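Local coordinates for protein disulfide-isomerase A4 (Rattus norvegicus, PDB 3EC3) that catalyses the rearrangement of disulfide bonds in proteins and is represented here by its noncatalytic, thioredoxin-like b and b' domains, at residues N49-D54 and A105-V110; V137-V142 and A180-D185; A198-D201 and K205-A208. The protein carries 1 engineered substitution. All coordinates share one frame; numbering follows the deposited sequence.

Contact 1: N49-D54 and A105-V110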
loop_
_atom_site.group_PDB
_atom_site.type_symbol
_atom_site.label_atom_id
_atom_site.label_comp_id
_atom_site.label_asym_id
_atom_site.label_seq_id
_atom_site.Cartn_x
_atom_site.Cartn_y
_atom_site.Cartn_z
ATOM N N ASN A 49 -7.156 11.857 14.424
ATOM C CA ASN A 49 -8.141 11.356 15.369
ATOM C C ASN A 49 -9.268 10.629 14.646
ATOM O O ASN A 49 -9.671 9.532 15.041
ATOM C CB ASN A 49 -8.725 12.477 16.240
ATOM C CG ASN A 49 -9.803 11.959 17.147
ATOM O OD1 ASN A 49 -9.547 11.078 17.979
ATOM N ND2 ASN A 49 -11.037 12.420 16.937
ATOM N N THR A 50 -9.736 11.232 13.559
ATOM C CA THR A 50 -10.790 10.657 12.749
ATOM C C THR A 50 -10.369 9.324 12.138
ATOM O O THR A 50 -11.158 8.376 12.091
ATOM C CB THR A 50 -11.223 11.659 11.659
ATOM O OG1 THR A 50 -11.822 12.798 12.292
ATOM C CG2 THR A 50 -12.217 11.051 10.718
ATOM N N LEU A 51 -9.124 9.251 11.678
ATOM C CA LEU A 51 -8.603 8.040 11.025
ATOM C C LEU A 51 -7.870 7.043 11.946
ATOM O O LEU A 51 -7.289 6.066 11.466
ATOM C CB LEU A 51 -7.707 8.426 9.838
ATOM C CG LEU A 51 -8.296 9.095 8.594
ATOM C CD1 LEU A 51 -7.197 9.502 7.615
ATOM C CD2 LEU A 51 -9.295 8.153 7.877
ATOM N N ARG A 52 -7.950 7.241 13.258
ATOM C CA ARG A 52 -7.100 6.501 14.226
ATOM C C ARG A 52 -7.279 4.972 14.298
ATOM O O ARG A 52 -6.364 4.270 14.731
ATOM C CB ARG A 52 -7.233 7.097 15.645
ATOM C CG ARG A 52 -8.533 6.755 16.376
ATOM C CD ARG A 52 -8.684 7.588 17.668
ATOM N NE ARG A 52 -7.551 7.392 18.590
ATOM C CZ ARG A 52 -7.030 8.337 19.369
ATOM N NH1 ARG A 52 -7.518 9.573 19.348
ATOM N NH2 ARG A 52 -6.009 8.045 20.170
ATOM N N GLU A 53 -8.450 4.475 13.898
ATOM C CA GLU A 53 -8.719 3.031 13.900
ATOM C C GLU A 53 -8.123 2.371 12.648
ATOM O O GLU A 53 -7.850 1.162 12.645
ATOM C CB GLU A 53 -10.224 2.757 13.996
ATOM C CG GLU A 53 -10.846 3.246 15.304
ATOM C CD GLU A 53 -12.311 2.882 15.424
ATOM O OE1 GLU A 53 -12.658 1.709 15.146
ATOM O OE2 GLU A 53 -13.122 3.757 15.814
ATOM N N ASP A 54 -7.903 3.169 11.603
ATOM C CA ASP A 54 -7.445 2.653 10.312
ATOM C C ASP A 54 -5.953 2.846 9.974
ATOM O O ASP A 54 -5.417 2.111 9.133
ATOM C CB ASP A 54 -8.312 3.206 9.172
ATOM C CG ASP A 54 -9.796 2.917 9.368
ATOM O OD1 ASP A 54 -10.141 1.823 9.890
ATOM O OD2 ASP A 54 -10.606 3.798 9.005
ATOM N N ALA A 105 -9.292 17.612 3.958
ATOM C CA ALA A 105 -8.278 17.490 2.892
ATOM C C ALA A 105 -7.104 16.623 3.358
ATOM O O ALA A 105 -6.527 15.884 2.579
ATOM C CB ALA A 105 -7.752 18.853 2.505
ATOM N N ILE A 106 -6.721 16.765 4.622
ATOM C CA ILE A 106 -5.640 15.937 5.182
ATOM C C ILE A 106 -6.069 14.486 5.161
ATOM O O ILE A 106 -5.341 13.634 4.691
ATOM C CB ILE A 106 -5.266 16.394 6.601
ATOM C CG1 ILE A 106 -4.716 17.818 6.542
ATOM C CG2 ILE A 106 -4.234 15.417 7.252
ATOM C CD1 ILE A 106 -4.456 18.446 7.934
ATOM N N LYS A 107 -7.281 14.233 5.644
ATOM C CA LYS A 107 -7.853 12.899 5.702
ATOM C C LYS A 107 -7.932 12.299 4.294
ATOM O O LYS A 107 -7.531 11.165 4.096
ATOM C CB LYS A 107 -9.214 12.955 6.421
ATOM C CG LYS A 107 -10.080 11.708 6.298
ATOM C CD LYS A 107 -11.378 11.745 7.162
ATOM C CE LYS A 107 -11.622 13.095 7.942
ATOM N NZ LYS A 107 -13.053 13.277 8.421
ATOM N N ASP A 108 -8.419 13.078 3.327
ATOM C CA ASP A 108 -8.437 12.656 1.927
ATOM C C ASP A 108 -7.067 12.265 1.370
ATOM O O ASP A 108 -6.959 11.237 0.715
ATOM C CB ASP A 108 -9.047 13.758 1.053
ATOM C CG ASP A 108 -10.562 13.860 1.197
ATOM O OD1 ASP A 108 -11.187 13.084 1.960
ATOM O OD2 ASP A 108 -11.124 14.744 0.536
ATOM N N TYR A 109 -6.035 13.087 1.611
ATOM C CA TYR A 109 -4.678 12.839 1.073
ATOM C C TYR A 109 -4.088 11.524 1.627
ATOM O O TYR A 109 -3.433 10.752 0.891
ATOM C CB TYR A 109 -3.755 13.998 1.439
ATOM C CG TYR A 109 -2.428 14.051 0.716
ATOM C CD1 TYR A 109 -1.289 13.523 1.291
ATOM C CD2 TYR A 109 -2.320 14.661 -0.534
ATOM C CE1 TYR A 109 -0.060 13.592 0.652
ATOM C CE2 TYR A 109 -1.109 14.735 -1.189
ATOM C CZ TYR A 109 0.019 14.192 -0.582
ATOM O OH TYR A 109 1.226 14.246 -1.222
ATOM N N VAL A 110 -4.295 11.288 2.920
ATOM C CA VAL A 110 -3.850 10.040 3.571
ATOM C C VAL A 110 -4.535 8.836 2.925
ATOM O O VAL A 110 -3.891 7.881 2.567
ATOM C CB VAL A 110 -4.137 10.070 5.104
ATOM C CG1 VAL A 110 -3.885 8.710 5.705
ATOM C CG2 VAL A 110 -3.268 11.140 5.783
#
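Lys107 lies over Leu51 and Thr50 and joins two helices of the first thioredoxin-like domain, 39-51 and 103-113. Helix 103-113 packs on strands 75-79 and 93-96 of the five-stranded sheet, with helix 39-51 beside it. Lys107 CB stands 4.2 Å from Leu51 CD1. CG rests on the leucine branch point, 3.9 Å from both Leu51 CG and Leu51 CD1. This position follows from the first torsion, which sets CG anti to the backbone N (chi1 167°). CD then passes to the threonine, 3.7 Å from Thr50 CG2. At chi3 the chain is nearly eclipsed (4°), a strained turn, and the placing of CE and NZ is therefore less certain. Lys107 CE lies 3.5 Å from Thr50 CG2, tighter than usual. The chain ends with Lys107 NZ 3.3 Å from Thr50 CG2. Lys107 NZ lies 4.1 Å from Thr50 OG1, and no hydrogen bond joins the two segments. Thr50 OG1 turns back to its own helix in a weak hydrogen bond to Asp46 O. Deeper in, Leu51 and Val110 are buried and run past each other in opposite directions. Val110 also touches Leu76 on strand 75-79. The apolar touch between them is Leu51 CD1 against Val110 CG1, at 3.9 Å.

Contact 2: V137-V142 and A180-D185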
loop_
_atom_site.group_PDB
_atom_site.type_symbol
_atom_site.label_atom_id
_atom_site.label_comp_id
_atom_site.label_asym_id
_atom_site.label_seq_id
_atom_site.Cartn_x
_atom_site.Cartn_y
_atom_site.Cartn_z
ATOM N N VAL A 137 -5.151 -9.394 -7.634
ATOM C CA VAL A 137 -4.333 -10.095 -6.637
ATOM C C VAL A 137 -3.403 -11.122 -7.262
ATOM O O VAL A 137 -3.848 -11.940 -8.057
ATOM C CB VAL A 137 -5.202 -10.831 -5.596
ATOM C CG1 VAL A 137 -4.261 -11.430 -4.466
ATOM C CG2 VAL A 137 -6.247 -9.860 -4.981
ATOM N N VAL A 138 -2.115 -11.081 -6.899
ATOM C CA VAL A 138 -1.136 -12.061 -7.364
ATOM C C VAL A 138 -0.686 -12.929 -6.172
ATOM O O VAL A 138 -0.125 -12.432 -5.182
ATOM C CB VAL A 138 0.054 -11.400 -8.121
ATOM C CG1 VAL A 138 1.135 -12.425 -8.495
ATOM C CG2 VAL A 138 -0.454 -10.660 -9.391
ATOM N N TYR A 139 -0.949 -14.235 -6.284
ATOM C CA TYR A 139 -0.719 -15.171 -5.190
ATOM C C TYR A 139 0.570 -15.985 -5.365
ATOM O O TYR A 139 0.807 -16.587 -6.420
ATOM C CB TYR A 139 -1.872 -16.179 -5.105
ATOM C CG TYR A 139 -3.254 -15.588 -4.925
ATOM C CD1 TYR A 139 -4.054 -15.310 -6.023
ATOM C CD2 TYR A 139 -3.777 -15.351 -3.656
ATOM C CE1 TYR A 139 -5.346 -14.789 -5.871
ATOM C CE2 TYR A 139 -5.078 -14.814 -3.496
ATOM C CZ TYR A 139 -5.839 -14.538 -4.616
ATOM O OH TYR A 139 -7.115 -14.017 -4.503
ATOM N N TYR A 140 1.360 -16.040 -4.311
ATOM C CA TYR A 140 2.562 -16.862 -4.279
ATOM C C TYR A 140 3.099 -16.975 -2.862
ATOM O O TYR A 140 2.434 -16.599 -1.920
ATOM C CB TYR A 140 3.652 -16.382 -5.268
ATOM C CG TYR A 140 4.218 -14.981 -5.053
ATOM C CD1 TYR A 140 3.553 -13.855 -5.558
ATOM C CD2 TYR A 140 5.448 -14.796 -4.410
ATOM C CE1 TYR A 140 4.089 -12.579 -5.415
ATOM C CE2 TYR A 140 5.999 -13.512 -4.243
ATOM C CZ TYR A 140 5.298 -12.413 -4.758
ATOM O OH TYR A 140 5.821 -11.167 -4.631
ATOM N N SER A 141 4.310 -17.502 -2.709
ATOM C CA SER A 141 4.914 -17.583 -1.381
ATOM C C SER A 141 5.559 -16.252 -1.027
ATOM O O SER A 141 6.633 -15.921 -1.543
ATOM C CB SER A 141 5.930 -18.749 -1.320
ATOM O OG SER A 141 6.605 -18.761 -0.081
ATOM N N VAL A 142 4.907 -15.471 -0.162
ATOM C CA VAL A 142 5.358 -14.081 0.107
ATOM C C VAL A 142 6.159 -14.073 1.394
ATOM O O VAL A 142 5.639 -14.451 2.432
ATOM C CB VAL A 142 4.135 -13.093 0.199
ATOM C CG1 VAL A 142 4.597 -11.688 0.662
ATOM C CG2 VAL A 142 3.450 -13.000 -1.175
ATOM N N ALA A 180 -5.276 -19.648 1.218
ATOM C CA ALA A 180 -5.540 -21.020 0.743
ATOM C C ALA A 180 -6.983 -21.243 0.269
ATOM O O ALA A 180 -7.224 -21.748 -0.851
ATOM C CB ALA A 180 -5.156 -22.049 1.824
ATOM N N THR A 181 -7.939 -20.860 1.108
ATOM C CA THR A 181 -9.327 -21.151 0.788
ATOM C C THR A 181 -9.902 -20.204 -0.262
ATOM O O THR A 181 -10.720 -20.624 -1.066
ATOM C CB THR A 181 -10.246 -21.390 2.042
ATOM O OG1 THR A 181 -11.600 -21.071 1.711
ATOM C CG2 THR A 181 -9.810 -20.563 3.250
ATOM N N GLU A 182 -9.441 -18.950 -0.290
ATOM C CA GLU A 182 -9.748 -18.060 -1.404
ATOM C C GLU A 182 -9.242 -18.654 -2.730
ATOM O O GLU A 182 -9.965 -18.601 -3.738
ATOM C CB GLU A 182 -9.131 -16.667 -1.178
ATOM C CG GLU A 182 -9.482 -15.675 -2.253
ATOM C CD GLU A 182 -9.058 -14.293 -1.879
ATOM O OE1 GLU A 182 -9.902 -13.549 -1.349
ATOM O OE2 GLU A 182 -7.872 -13.962 -2.067
ATOM N N VAL A 183 -7.992 -19.213 -2.711
ATOM C CA VAL A 183 -7.363 -19.822 -3.899
ATOM C C VAL A 183 -8.072 -21.097 -4.388
ATOM O O VAL A 183 -8.218 -21.309 -5.603
ATOM C CB VAL A 183 -5.869 -20.129 -3.612
ATOM C CG1 VAL A 183 -5.235 -20.991 -4.720
ATOM C CG2 VAL A 183 -5.088 -18.809 -3.421
ATOM N N LYS A 184 -8.495 -21.942 -3.442
ATOM C CA LYS A 184 -9.259 -23.140 -3.750
ATOM C C LYS A 184 -10.544 -22.715 -4.446
ATOM O O LYS A 184 -10.865 -23.200 -5.544
ATOM C CB LYS A 184 -9.579 -23.907 -2.464
ATOM C CG LYS A 184 -10.315 -25.212 -2.676
ATOM C CD LYS A 184 -10.608 -25.883 -1.330
ATOM C CE LYS A 184 -9.297 -26.398 -0.637
ATOM N NZ LYS A 184 -8.525 -25.306 0.106
ATOM N N ASP A 185 -11.245 -21.770 -3.818
ATOM C CA ASP A 185 -12.525 -21.249 -4.306
ATOM C C ASP A 185 -12.458 -20.555 -5.677
ATOM O O ASP A 185 -13.461 -20.505 -6.407
ATOM C CB ASP A 185 -13.147 -20.322 -3.253
ATOM C CG ASP A 185 -13.513 -21.063 -1.966
ATOM O OD1 ASP A 185 -13.455 -22.315 -1.937
ATOM O OD2 ASP A 185 -13.867 -20.391 -0.976
#
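The Tyr139 ring is sandwiched between Val183 CG2 on one face and Val137 CG1 on the other. At its edge, in plane, stands Glu182 OE2. The site belongs to the second thioredoxin-like domain, where strand 135-140 of the sheet meets the short helix 180-185. Both methyls are offset toward the rim of the ring. Val183 CG2 makes a CH-pi contact, 4.0 Å from the ring centroid and 22° off its normal. Its closest ring atom is Tyr139 CD2, at 3.7 Å. The Glu182 carboxylate stands steeply to the ring, with the two planes 76° apart. It reaches the phenol because Glu182 CG is anti to the backbone N (chi1 -176°), and the rest of the chain extends from there. Leu186 and Tyr179 also pack around this tyrosine. A phenylalanine in place of Tyr139 would probably leave Glu182 OE2 without its hydroxyl partner on the strand. Glu182 OE2 also forms a salt bridge with Arg121 on strand 118-121, so two groups grip it. Tyr139 OH donates to Glu182 OE2 over a short 2.6 Å, approaching from above the carboxylate plane.

Contact 3: A198-D201 and K205-A208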
loop_
_atom_site.group_PDB
_atom_site.type_symbol
_atom_site.label_atom_id
_atom_site.label_comp_id
_atom_site.label_asym_id
_atom_site.label_seq_id
_atom_site.Cartn_x
_atom_site.Cartn_y
_atom_site.Cartn_z
ATOM N N ALA A 198 -5.773 -13.406 -9.684
ATOM C CA ALA A 198 -7.214 -13.201 -9.765
ATOM C C ALA A 198 -7.576 -11.709 -9.791
ATOM O O ALA A 198 -6.771 -10.837 -9.408
ATOM C CB ALA A 198 -7.929 -13.944 -8.612
ATOM N N ILE A 199 -8.786 -11.417 -10.249
ATOM C CA ILE A 199 -9.346 -10.095 -10.127
ATOM C C ILE A 199 -10.649 -10.149 -9.340
ATOM O O ILE A 199 -11.531 -10.939 -9.655
ATOM C CB ILE A 199 -9.595 -9.453 -11.521
ATOM C CG1 ILE A 199 -8.269 -9.359 -12.288
ATOM C CG2 ILE A 199 -10.318 -8.072 -11.350
ATOM C CD1 ILE A 199 -8.314 -8.723 -13.628
ATOM N N LEU A 200 -10.768 -9.297 -8.326
ATOM C CA LEU A 200 -12.053 -9.089 -7.650
ATOM C C LEU A 200 -12.718 -7.805 -8.195
ATOM O O LEU A 200 -12.109 -6.728 -8.148
ATOM C CB LEU A 200 -11.855 -8.976 -6.125
ATOM C CG LEU A 200 -10.844 -9.843 -5.352
ATOM C CD1 LEU A 200 -11.138 -9.821 -3.853
ATOM C CD2 LEU A 200 -10.807 -11.280 -5.870
ATOM N N ASP A 201 -13.953 -7.901 -8.707
ATOM C CA ASP A 201 -14.620 -6.699 -9.236
ATOM C C ASP A 201 -15.580 -6.019 -8.268
ATOM O O ASP A 201 -15.860 -6.527 -7.168
ATOM C CB ASP A 201 -15.267 -6.920 -10.619
ATOM C CG ASP A 201 -16.611 -7.620 -10.542
ATOM O OD1 ASP A 201 -17.069 -7.935 -9.415
ATOM O OD2 ASP A 201 -17.221 -7.856 -11.611
ATOM N N LYS A 205 -18.034 -10.255 -7.981
ATOM C CA LYS A 205 -17.615 -11.384 -8.800
ATOM C C LYS A 205 -16.082 -11.498 -8.773
ATOM O O LYS A 205 -15.391 -10.520 -8.491
ATOM C CB LYS A 205 -18.132 -11.211 -10.222
ATOM C CG LYS A 205 -19.643 -10.884 -10.263
ATOM C CD LYS A 205 -20.341 -11.352 -11.528
ATOM C CE LYS A 205 -21.849 -11.102 -11.407
ATOM N NZ LYS A 205 -22.701 -11.930 -12.326
ATOM N N LYS A 206 -15.577 -12.697 -9.063
ATOM C CA LYS A 206 -14.145 -12.981 -9.053
ATOM C C LYS A 206 -13.752 -13.672 -10.353
ATOM O O LYS A 206 -14.541 -14.445 -10.909
ATOM C CB LYS A 206 -13.799 -13.858 -7.849
ATOM C CG LYS A 206 -13.975 -13.141 -6.502
ATOM C CD LYS A 206 -14.547 -14.096 -5.425
ATOM C CE LYS A 206 -14.977 -13.334 -4.149
ATOM N NZ LYS A 206 -13.869 -12.541 -3.491
ATOM N N PHE A 207 -12.554 -13.372 -10.852
ATOM C CA PHE A 207 -12.084 -13.947 -12.111
ATOM C C PHE A 207 -10.709 -14.564 -11.895
ATOM O O PHE A 207 -9.809 -13.896 -11.390
ATOM C CB PHE A 207 -12.042 -12.872 -13.205
ATOM C CG PHE A 207 -13.333 -12.105 -13.347
ATOM C CD1 PHE A 207 -13.585 -10.973 -12.568
ATOM C CD2 PHE A 207 -14.317 -12.537 -14.243
ATOM C CE1 PHE A 207 -14.782 -10.275 -12.687
ATOM C CE2 PHE A 207 -15.529 -11.842 -14.374
ATOM C CZ PHE A 207 -15.762 -10.713 -13.597
ATOM N N ALA A 208 -10.534 -15.832 -12.262
ATOM C CA ALA A 208 -9.241 -16.478 -12.036
ATOM C C ALA A 208 -8.440 -16.534 -13.328
ATOM O O ALA A 208 -9.000 -16.854 -14.385
ATOM C CB ALA A 208 -9.428 -17.881 -11.466
HETATM O O HOH W 1 -15.366 -8.540 -5.685
#
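Ile199 and Phe207 face each other as an antiparallel hydrogen-bonded pair, and two backbone bonds tie them. Ile199 N donates to Phe207 O, and Phe207 N donates back to Ile199 O, both at 2.9 Å. On either side, Ala198 with Ala208 and Leu200 with Lys206 form non-hydrogen-bonded pairs. A third backbone bond, Asp201 N to Lys205 O at 3.0 Å, is almost straight (172°) and closes the strands toward the turn. Two CA-H...O contacts add to these, from Ala198 CA to Phe207 O and from Lys206 CA to Ile199 O.

The polar side-chain work falls to Asp201. Its CG sits between the backbone N and the carbonyl carbon (chi1 80°), which brings the carboxylate over the turn. Lys205 N donates to Asp201 OD1 at 2.9 Å, on the syn side but tilted from the carboxylate plane. The same oxygen takes Ser203 N, as in an Asx turn, and more weakly Gly204 N. Three amides of the loop are gathered on one atom. Asp201 OD2 stands near the edge of the Phe207 ring, 3.6 Å from Phe207 CE1, with carboxylate and ring planes 74° apart.

Apolar packing differs by face. On one, Leu200 CD2 lies 3.7 Å from Lys206 CG, and the lysine chain bends so that its NZ also comes near Leu200 CD1. On the other, Ile199 CB lies 4.4 Å from Phe207 CD1, and Ile199 packs on Phe222 and Phe226 of helix 216-227.

This is a beta hairpin at one side of a thioredoxin-like sheet, with 206-208 as outer strand, before the last helix.

The three contacts divide between two thioredoxin-like domains. Contact 1 packs two helices in the first. Contacts 2 and 3 lie in the second and share one sheet. Contact 1 is remote from both: its centre is about 30 Å from that of contact 2 and about 29 Å from that of contact 3. Contacts 2 and 3 are about 12 Å apart between centres and touch. Val137 N and Ala198 O, 2.8 Å apart, probably form a hydrogen bond between neighbouring strands, and Tyr139 CE1 packs on Ala198 CB. Strand 135-140 thus connects the helix of contact 2 to the hairpin of contact 3. This fragment is noncatalytic, and no redox site is present near these contacts in it.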